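Local coordinates for protein acyl-CoA dehydrogenase (Slackia heliotrinireducens, PDB 4RM7) that belongs to the acyl-CoA dehydrogenase family, whose members join helical N- and C-terminal domains to a middle domain built of beta strands, at residues S186-Y200 and T214-L228. Sequence-based numbering, arbitrary orientation.
Sequences SFWMVPRSAAGIYAY and TVRFDNVEVKESWRL
Trp188 lies between Val222 and Arg227, with a methyl and an aliphatic chain on opposite faces of its indole. Val222 CG2 stands 4.2 Å from the centroid of the six-membered ring, and Arg227 CB covers the other face at 3.9 Å from that centroid. With CG anti to the backbone N (chi1 -167°), the Arg227 chain runs alongside the indole, then bends at chi2 and chi3 so that its guanidinium is turned 47° from the ring plane. Its charged end reaches Asp175 in a salt bridge and Glu224 more weakly, while Trp188 NE1 donates to Ser186 OG, which is also hydrogen-bonded to Ala173 O. Trp226 packs by its face: Pro191 CD sits 3.4 Å from the centroid of its six-membered ring, almost on the normal, a CH-pi contact suited to the slightly polarised hydrogens beside a proline nitrogen. The backbones join here through Leu228 N to Phe187 O and Met189 N to Trp226 O.

Where the two turns after Pro191 meet, Ala194 CB packs against Val220 CG1 at 3.6 Å. Gly196 adopts a positive phi, easy for glycine, and its O accepts Asp218 N. The antiparallel hairpin of 197-200 and 214-218 then carries Ile197, Val215 and Phe217 on one face. On the other, the Arg216 guanidinium lies flat over Tyr198, planes 9° apart, an off-centre cation-pi stack; its NH2 also nears Tyr200 OH, too closely to be taken at face value. The chemistry thus divides the contact within the beta domain: valines, proline and indole faces form its apolar part around buried Trp188 and Val220, while the outer hairpin face relies on arginine-tyrosine stacking, perhaps helped by Tyr200.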
ATOM      1  N   SER A 186      27.948 -30.323  11.610  1.00 76.07           N
ATOM      2  CA  SER A 186      27.940 -31.716  11.184  1.00 72.49           C
ATOM      3  C   SER A 186      26.561 -32.158  10.742  1.00 68.47           C
ATOM      4  O   SER A 186      25.549 -31.648  11.234  1.00 69.07           O
ATOM      5  CB  SER A 186      28.417 -32.617  12.312  1.00 77.09           C
ATOM      6  OG  SER A 186      27.436 -32.702  13.330  1.00 71.40           O
ATOM      7  N   PHE A 187      26.527 -33.110   9.813  1.00 68.47           N
ATOM      8  CA  PHE A 187      25.276 -33.705   9.357  1.00 64.59           C
ATOM      9  C   PHE A 187      25.253 -35.182   9.722  1.00 71.13           C
ATOM     10  O   PHE A 187      26.273 -35.864   9.637  1.00 73.48           O
ATOM     11  CB  PHE A 187      25.095 -33.536   7.847  1.00 61.87           C
ATOM     12  CG  PHE A 187      24.218 -32.369   7.454  1.00 68.26           C
ATOM     13  CD1 PHE A 187      22.848 -32.398   7.692  1.00 69.37           C
ATOM     14  CD2 PHE A 187      24.759 -31.257   6.814  1.00 74.37           C
ATOM     15  CE1 PHE A 187      22.036 -31.332   7.325  1.00 64.80           C
ATOM     16  CE2 PHE A 187      23.953 -30.186   6.439  1.00 72.55           C
ATOM     17  CZ  PHE A 187      22.589 -30.228   6.693  1.00 67.06           C
ATOM     18  N   TRP A 188      24.080 -35.672  10.118  1.00 69.26           N
ATOM     19  CA  TRP A 188      23.910 -37.061  10.520  1.00 61.20           C
ATOM     20  C   TRP A 188      22.676 -37.680   9.875  1.00 65.57           C
ATOM     21  O   TRP A 188      21.574 -37.151  10.007  1.00 65.24           O
ATOM     22  CB  TRP A 188      23.781 -37.157  12.033  1.00 56.32           C
ATOM     23  CG  TRP A 188      24.929 -36.605  12.794  1.00 64.92           C
ATOM     24  CD1 TRP A 188      25.197 -35.290  13.048  1.00 70.92           C
ATOM     25  CD2 TRP A 188      25.959 -37.360  13.443  1.00 66.03           C
ATOM     26  NE1 TRP A 188      26.345 -35.182  13.807  1.00 70.32           N
ATOM     27  CE2 TRP A 188      26.827 -36.438  14.062  1.00 68.55           C
ATOM     28  CE3 TRP A 188      26.236 -38.726  13.555  1.00 67.51           C
ATOM     29  CZ2 TRP A 188      27.948 -36.841  14.775  1.00 77.48           C
ATOM     30  CZ3 TRP A 188      27.345 -39.124  14.268  1.00 72.30           C
ATOM     31  CH2 TRP A 188      28.190 -38.186  14.867  1.00 76.66           C
HETATM   32  N   MSE A 189      22.846 -38.811   9.199  1.00 64.75           N
HETATM   33  CA  MSE A 189      21.707 -39.526   8.626  1.00 60.86           C
HETATM   34  C   MSE A 189      21.152 -40.532   9.640  1.00 67.35           C
HETATM   35  O   MSE A 189      21.624 -41.668   9.731  1.00 73.61           O
HETATM   36  CB  MSE A 189      22.112 -40.230   7.326  1.00 57.81           C
HETATM   37  CG  MSE A 189      20.968 -40.913   6.591  1.00 53.98           C
HETATM   38 SE   MSE A 189      19.609 -39.664   5.964  0.70 71.97          SE
HETATM   39  CE  MSE A 189      20.588 -38.770   4.547  1.00 71.39           C
ATOM     40  N   VAL A 190      20.150 -40.110  10.404  1.00 63.05           N
ATOM     41  CA  VAL A 190      19.662 -40.910  11.520  1.00 55.14           C
ATOM     42  C   VAL A 190      18.426 -41.715  11.167  1.00 61.86           C
ATOM     43  O   VAL A 190      17.419 -41.153  10.747  1.00 62.85           O
ATOM     44  CB  VAL A 190      19.341 -40.013  12.725  1.00 56.74           C
ATOM     45  CG1 VAL A 190      18.877 -40.842  13.918  1.00 53.08           C
ATOM     46  CG2 VAL A 190      20.549 -39.166  13.085  1.00 60.04           C
ATOM     47  N   PRO A 191      18.499 -43.043  11.331  1.00 70.66           N
ATOM     48  CA  PRO A 191      17.336 -43.927  11.153  1.00 64.96           C
ATOM     49  C   PRO A 191      16.203 -43.523  12.084  1.00 67.72           C
ATOM     50  O   PRO A 191      16.458 -43.261  13.258  1.00 72.38           O
ATOM     51  CB  PRO A 191      17.873 -45.314  11.530  1.00 61.49           C
ATOM     52  CG  PRO A 191      19.355 -45.208  11.393  1.00 68.99           C
ATOM     53  CD  PRO A 191      19.709 -43.786  11.721  1.00 72.02           C
ATOM     54  N   ARG A 192      14.977 -43.483  11.574  1.00 74.26           N
ATOM     55  CA  ARG A 192      13.825 -43.043  12.353  1.00 73.81           C
ATOM     56  C   ARG A 192      13.521 -44.052  13.464  1.00 75.53           C
ATOM     57  O   ARG A 192      12.782 -43.760  14.409  1.00 86.88           O
ATOM     58  CB  ARG A 192      12.614 -42.846  11.427  1.00 66.03           C
ATOM     59  CG  ARG A 192      11.310 -42.447  12.104  1.00 67.14           C
ATOM     60  CD  ARG A 192      11.220 -40.946  12.417  1.00 72.70           C
ATOM     61  NE  ARG A 192       9.835 -40.522  12.654  1.00 74.61           N
ATOM     62  CZ  ARG A 192       9.136 -40.818  13.752  1.00 78.47           C
ATOM     63  NH1 ARG A 192       7.887 -40.399  13.873  1.00 82.89           N
ATOM     64  NH2 ARG A 192       9.675 -41.540  14.730  1.00 73.73           N
ATOM     65  N   SER A 193      14.122 -45.232  13.351  1.00 67.30           N
ATOM     66  CA  SER A 193      13.904 -46.327  14.290  1.00 67.67           C
ATOM     67  C   SER A 193      14.790 -46.246  15.538  1.00 71.88           C
ATOM     68  O   SER A 193      14.577 -46.979  16.501  1.00 86.84           O
ATOM     69  CB  SER A 193      14.144 -47.661  13.587  1.00 70.92           C
ATOM     70  OG  SER A 193      15.509 -47.797  13.218  1.00 76.74           O
ATOM     71  N   ALA A 194      15.798 -45.380  15.510  1.00 59.20           N
ATOM     72  CA  ALA A 194      16.605 -45.100  16.693  1.00 53.31           C
ATOM     73  C   ALA A 194      15.722 -44.611  17.836  1.00 59.50           C
ATOM     74  O   ALA A 194      14.904 -43.708  17.653  1.00 66.24           O
ATOM     75  CB  ALA A 194      17.670 -44.068  16.374  1.00 51.82           C
ATOM     76  N   ALA A 195      15.879 -45.202  19.013  1.00 58.03           N
ATOM     77  CA  ALA A 195      15.050 -44.837  20.154  1.00 56.41           C
ATOM     78  C   ALA A 195      15.273 -43.381  20.531  1.00 59.36           C
ATOM     79  O   ALA A 195      16.374 -42.856  20.360  1.00 60.55           O
ATOM     80  CB  ALA A 195      15.340 -45.742  21.329  1.00 52.86           C
ATOM     81  N   GLY A 196      14.220 -42.720  21.014  1.00 60.39           N
ATOM     82  CA  GLY A 196      14.331 -41.336  21.456  1.00 50.90           C
ATOM     83  C   GLY A 196      13.943 -40.291  20.432  1.00 55.06           C
ATOM     84  O   GLY A 196      14.122 -39.084  20.666  1.00 57.96           O
ATOM     85  N   ILE A 197      13.416 -40.730  19.291  1.00 58.77           N
ATOM     86  CA  ILE A 197      12.956 -39.778  18.271  1.00 54.22           C
ATOM     87  C   ILE A 197      11.440 -39.597  18.346  1.00 49.95           C
ATOM     88  O   ILE A 197      10.694 -40.558  18.243  1.00 52.77           O
ATOM     89  CB  ILE A 197      13.357 -40.236  16.868  1.00 50.03           C
ATOM     90  CG1 ILE A 197      14.882 -40.334  16.777  1.00 47.88           C
ATOM     91  CG2 ILE A 197      12.820 -39.273  15.822  1.00 54.34           C
ATOM     92  CD1 ILE A 197      15.386 -40.792  15.442  1.00 48.71           C
ATOM     93  N   TYR A 198      10.986 -38.368  18.546  1.00 50.78           N
ATOM     94  CA  TYR A 198       9.553 -38.099  18.667  1.00 51.73           C
ATOM     95  C   TYR A 198       9.076 -37.111  17.602  1.00 53.30           C
ATOM     96  O   TYR A 198       9.593 -35.996  17.488  1.00 52.12           O
ATOM     97  CB  TYR A 198       9.230 -37.575  20.075  1.00 49.97           C
ATOM     98  CG  TYR A 198       9.653 -38.540  21.150  1.00 51.91           C
ATOM     99  CD1 TYR A 198       8.744 -39.423  21.721  1.00 50.15           C
ATOM    100  CD2 TYR A 198      10.976 -38.590  21.576  1.00 53.11           C
ATOM    101  CE1 TYR A 198       9.144 -40.321  22.702  1.00 51.41           C
ATOM    102  CE2 TYR A 198      11.389 -39.485  22.537  1.00 46.98           C
ATOM    103  CZ  TYR A 198      10.474 -40.349  23.097  1.00 52.11           C
ATOM    104  OH  TYR A 198      10.899 -41.229  24.057  1.00 52.45           O
ATOM    105  N   ALA A 199       8.085 -37.511  16.817  1.00 57.56           N
ATOM    106  CA  ALA A 199       7.578 -36.604  15.799  1.00 51.79           C
ATOM    107  C   ALA A 199       6.190 -36.074  16.150  1.00 54.88           C
ATOM    108  O   ALA A 199       5.304 -36.810  16.573  1.00 56.81           O
ATOM    109  CB  ALA A 199       7.570 -37.274  14.450  1.00 53.02           C
ATOM    110  N   TYR A 200       6.013 -34.774  15.975  1.00 54.44           N
ATOM    111  CA  TYR A 200       4.746 -34.142  16.255  1.00 52.94           C
ATOM    112  C   TYR A 200       4.263 -33.413  15.002  1.00 54.81           C
ATOM    113  O   TYR A 200       4.786 -32.357  14.645  1.00 53.33           O
ATOM    114  CB  TYR A 200       4.886 -33.191  17.434  1.00 51.29           C
ATOM    115  CG  TYR A 200       5.401 -33.862  18.688  1.00 54.38           C
ATOM    116  CD1 TYR A 200       4.528 -34.472  19.569  1.00 55.31           C
ATOM    117  CD2 TYR A 200       6.761 -33.884  18.991  1.00 55.30           C
ATOM    118  CE1 TYR A 200       4.979 -35.084  20.717  1.00 55.75           C
ATOM    119  CE2 TYR A 200       7.228 -34.500  20.143  1.00 54.86           C
ATOM    120  CZ  TYR A 200       6.325 -35.093  21.005  1.00 61.57           C
ATOM    121  OH  TYR A 200       6.746 -35.716  22.159  1.00 66.69           O
ATOM    122  N   THR A 214       7.387 -31.243  13.903  1.00 59.02           N
ATOM    123  CA  THR A 214       8.437 -30.964  14.869  1.00 52.04           C
ATOM    124  C   THR A 214       9.001 -32.306  15.311  1.00 50.43           C
ATOM    125  O   THR A 214       8.247 -33.227  15.635  1.00 53.73           O
ATOM    126  CB  THR A 214       7.915 -30.174  16.091  1.00 56.03           C
ATOM    127  OG1 THR A 214       7.351 -28.927  15.666  1.00 61.20           O
ATOM    128  CG2 THR A 214       9.033 -29.901  17.075  1.00 56.14           C
ATOM    129  N   VAL A 215      10.321 -32.431  15.308  1.00 49.52           N
ATOM    130  CA  VAL A 215      10.947 -33.677  15.715  1.00 51.40           C
ATOM    131  C   VAL A 215      11.911 -33.440  16.861  1.00 52.35           C
ATOM    132  O   VAL A 215      12.849 -32.654  16.739  1.00 54.31           O
ATOM    133  CB  VAL A 215      11.703 -34.347  14.546  1.00 49.88           C
ATOM    134  CG1 VAL A 215      12.325 -35.634  15.011  1.00 45.39           C
ATOM    135  CG2 VAL A 215      10.762 -34.608  13.383  1.00 46.67           C
ATOM    136  N   ARG A 216      11.683 -34.124  17.976  1.00 50.75           N
ATOM    137  CA  ARG A 216      12.566 -34.011  19.126  1.00 48.13           C
ATOM    138  C   ARG A 216      13.485 -35.221  19.187  1.00 51.68           C
ATOM    139  O   ARG A 216      13.047 -36.368  19.037  1.00 52.99           O
ATOM    140  CB  ARG A 216      11.761 -33.890  20.423  1.00 54.61           C
ATOM    141  CG  ARG A 216      12.564 -33.429  21.658  1.00 61.63           C
ATOM    142  CD  ARG A 216      12.083 -34.115  22.952  1.00 75.10           C
ATOM    143  NE  ARG A 216      10.692 -34.571  22.854  1.00 89.52           N
ATOM    144  CZ  ARG A 216      10.114 -35.461  23.666  1.00 93.67           C
ATOM    145  NH1 ARG A 216      10.782 -36.019  24.674  1.00 88.04           N
ATOM    146  NH2 ARG A 216       8.846 -35.795  23.466  1.00 96.28           N
ATOM    147  N   PHE A 217      14.768 -34.957  19.405  1.00 53.44           N
ATOM    148  CA  PHE A 217      15.740 -36.003  19.656  1.00 52.45           C
ATOM    149  C   PHE A 217      16.089 -35.998  21.148  1.00 57.44           C
ATOM    150  O   PHE A 217      16.690 -35.046  21.662  1.00 60.38           O
ATOM    151  CB  PHE A 217      16.974 -35.794  18.783  1.00 54.23           C
ATOM    152  CG  PHE A 217      16.670 -35.775  17.312  1.00 55.04           C
ATOM    153  CD1 PHE A 217      16.880 -36.908  16.530  1.00 48.04           C
ATOM    154  CD2 PHE A 217      16.162 -34.622  16.704  1.00 61.78           C
ATOM    155  CE1 PHE A 217      16.585 -36.897  15.165  1.00 51.75           C
ATOM    156  CE2 PHE A 217      15.861 -34.598  15.338  1.00 59.18           C
ATOM    157  CZ  PHE A 217      16.069 -35.742  14.565  1.00 55.88           C
ATOM    158  N   ASP A 218      15.668 -37.051  21.842  1.00 57.74           N
ATOM    159  CA  ASP A 218      15.892 -37.183  23.281  1.00 63.60           C
ATOM    160  C   ASP A 218      16.913 -38.285  23.550  1.00 61.21           C
ATOM    161  O   ASP A 218      16.570 -39.467  23.509  1.00 64.61           O
ATOM    162  CB  ASP A 218      14.568 -37.476  24.008  1.00 66.53           C
ATOM    163  CG  ASP A 218      14.765 -37.857  25.467  1.00 76.48           C
ATOM    164  OD1 ASP A 218      15.706 -37.340  26.111  1.00 82.01           O
ATOM    165  OD2 ASP A 218      13.971 -38.681  25.975  1.00 85.97           O
ATOM    166  N   ASN A 219      18.153 -37.882  23.834  1.00 60.88           N
ATOM    167  CA  ASN A 219      19.298 -38.794  23.982  1.00 63.24           C
ATOM    168  C   ASN A 219      19.322 -39.923  22.965  1.00 60.72           C
ATOM    169  O   ASN A 219      19.220 -41.080  23.328  1.00 63.65           O
ATOM    170  CB  ASN A 219      19.345 -39.400  25.389  1.00 66.79           C
ATOM    171  CG  ASN A 219      19.700 -38.382  26.448  1.00 72.80           C
ATOM    172  OD1 ASN A 219      20.677 -37.655  26.312  1.00 76.49           O
ATOM    173  ND2 ASN A 219      18.893 -38.311  27.505  1.00 76.87           N
ATOM    174  N   VAL A 220      19.442 -39.590  21.688  1.00 60.21           N
ATOM    175  CA  VAL A 220      19.447 -40.624  20.668  1.00 62.58           C
ATOM    176  C   VAL A 220      20.861 -41.094  20.368  1.00 67.36           C
ATOM    177  O   VAL A 220      21.739 -40.290  20.058  1.00 69.74           O
ATOM    178  CB  VAL A 220      18.784 -40.132  19.384  1.00 56.78           C
ATOM    179  CG1 VAL A 220      18.825 -41.225  18.333  1.00 49.06           C
ATOM    180  CG2 VAL A 220      17.359 -39.719  19.679  1.00 61.32           C
ATOM    181  N   GLU A 221      21.079 -42.399  20.492  1.00 71.42           N
ATOM    182  CA  GLU A 221      22.375 -42.991  20.180  1.00 72.18           C
ATOM    183  C   GLU A 221      22.634 -42.938  18.686  1.00 76.37           C
ATOM    184  O   GLU A 221      21.880 -43.506  17.890  1.00 76.12           O
ATOM    185  CB  GLU A 221      22.446 -44.438  20.648  1.00 70.87           C
ATOM    186  CG  GLU A 221      22.247 -44.619  22.130  1.00 77.80           C
ATOM    187  CD  GLU A 221      23.057 -45.772  22.688  1.00 84.82           C
ATOM    188  OE1 GLU A 221      23.713 -46.505  21.905  1.00 87.48           O
ATOM    189  OE2 GLU A 221      23.044 -45.928  23.923  1.00 89.28           O
ATOM    190  N   VAL A 222      23.706 -42.259  18.302  1.00 73.90           N
ATOM    191  CA  VAL A 222      24.053 -42.181  16.894  1.00 72.97           C
ATOM    192  C   VAL A 222      25.390 -42.868  16.643  1.00 73.48           C
ATOM    193  O   VAL A 222      26.333 -42.717  17.417  1.00 75.20           O
ATOM    194  CB  VAL A 222      24.083 -40.709  16.400  1.00 58.56           C
ATOM    195  CG1 VAL A 222      22.686 -40.105  16.483  1.00 55.54           C
ATOM    196  CG2 VAL A 222      25.068 -39.874  17.204  1.00 58.28           C
ATOM    197  N   LYS A 223      25.462 -43.652  15.574  1.00 69.88           N
ATOM    198  CA  LYS A 223      26.705 -44.338  15.233  1.00 73.71           C
ATOM    199  C   LYS A 223      27.614 -43.425  14.401  1.00 78.60           C
ATOM    200  O   LYS A 223      27.143 -42.506  13.737  1.00 82.38           O
ATOM    201  CB  LYS A 223      26.403 -45.647  14.492  1.00 73.76           C
ATOM    202  CG  LYS A 223      25.885 -46.751  15.407  1.00 81.19           C
ATOM    203  CD  LYS A 223      25.494 -48.016  14.637  1.00 89.49           C
ATOM    204  CE  LYS A 223      24.858 -49.084  15.548  1.00 89.84           C
ATOM    205  NZ  LYS A 223      23.479 -48.710  16.054  1.00 82.25           N
ATOM    206  N   GLU A 224      28.918 -43.668  14.454  1.00 87.56           N
ATOM    207  CA  GLU A 224      29.873 -42.842  13.719  1.00 90.20           C
ATOM    208  C   GLU A 224      29.659 -42.937  12.205  1.00 85.69           C
ATOM    209  O   GLU A 224      29.831 -41.954  11.477  1.00 82.64           O
ATOM    210  CB  GLU A 224      31.304 -43.240  14.087  1.00 98.73           C
ATOM    211  CG  GLU A 224      32.393 -42.500  13.314  1.00111.55           C
ATOM    212  CD  GLU A 224      32.489 -41.021  13.670  1.00114.79           C
ATOM    213  OE1 GLU A 224      31.809 -40.586  14.623  1.00111.68           O
ATOM    214  OE2 GLU A 224      33.254 -40.293  12.995  1.00117.29           O
ATOM    215  N   SER A 225      29.254 -44.118  11.745  1.00 85.08           N
ATOM    216  CA  SER A 225      29.021 -44.366  10.323  1.00 85.04           C
ATOM    217  C   SER A 225      27.862 -43.541   9.759  1.00 86.77           C
ATOM    218  O   SER A 225      27.686 -43.463   8.546  1.00 93.83           O
ATOM    219  CB  SER A 225      28.753 -45.858  10.079  1.00 77.41           C
ATOM    220  OG  SER A 225      27.481 -46.255  10.572  1.00 69.50           O
ATOM    221  N   TRP A 226      27.074 -42.930  10.638  1.00 82.04           N
ATOM    222  CA  TRP A 226      25.924 -42.134  10.217  1.00 74.12           C
ATOM    223  C   TRP A 226      26.322 -40.708   9.839  1.00 78.37           C
ATOM    224  O   TRP A 226      25.597 -40.035   9.108  1.00 78.63           O
ATOM    225  CB  TRP A 226      24.861 -42.096  11.322  1.00 66.52           C
ATOM    226  CG  TRP A 226      24.253 -43.433  11.636  1.00 68.67           C
ATOM    227  CD1 TRP A 226      24.471 -44.604  10.976  1.00 76.68           C
ATOM    228  CD2 TRP A 226      23.332 -43.734  12.693  1.00 66.22           C
ATOM    229  NE1 TRP A 226      23.748 -45.615  11.555  1.00 78.15           N
ATOM    230  CE2 TRP A 226      23.034 -45.107  12.607  1.00 72.00           C
ATOM    231  CE3 TRP A 226      22.733 -42.979  13.704  1.00 62.72           C
ATOM    232  CZ2 TRP A 226      22.160 -45.741  13.496  1.00 66.55           C
ATOM    233  CZ3 TRP A 226      21.869 -43.612  14.589  1.00 59.79           C
ATOM    234  CH2 TRP A 226      21.592 -44.976  14.476  1.00 58.80           C
ATOM    235  N   ARG A 227      27.461 -40.240  10.340  1.00 79.80           N
ATOM    236  CA  ARG A 227      27.895 -38.870  10.059  1.00 78.85           C
ATOM    237  C   ARG A 227      28.258 -38.710   8.586  1.00 78.11           C
ATOM    238  O   ARG A 227      28.935 -39.568   8.008  1.00 82.03           O
ATOM    239  CB  ARG A 227      29.086 -38.477  10.929  1.00 80.69           C
ATOM    240  CG  ARG A 227      29.382 -36.989  10.920  1.00 77.71           C
ATOM    241  CD  ARG A 227      30.869 -36.712  11.025  1.00 91.78           C
ATOM    242  NE  ARG A 227      31.480 -37.348  12.189  1.00103.02           N
ATOM    243  CZ  ARG A 227      31.517 -36.801  13.400  1.00104.18           C
ATOM    244  NH1 ARG A 227      32.097 -37.446  14.406  1.00103.24           N
ATOM    245  NH2 ARG A 227      30.967 -35.607  13.603  1.00101.74           N
ATOM    246  N   LEU A 228      27.800 -37.618   7.979  1.00 73.36           N
ATOM    247  CA  LEU A 228      28.097 -37.364   6.580  1.00 75.34           C
ATOM    248  C   LEU A 228      29.544 -36.914   6.442  1.00 78.26           C
ATOM    249  O   LEU A 228      29.970 -35.970   7.104  1.00 79.61           O
ATOM    250  CB  LEU A 228      27.151 -36.317   5.993  1.00 75.35           C
ATOM    251  CG  LEU A 228      25.673 -36.663   5.750  1.00 72.55           C
ATOM    252  CD1 LEU A 228      25.058 -35.691   4.730  1.00 69.22           C
ATOM    253  CD2 LEU A 228      25.493 -38.111   5.310  1.00 73.21           C
TER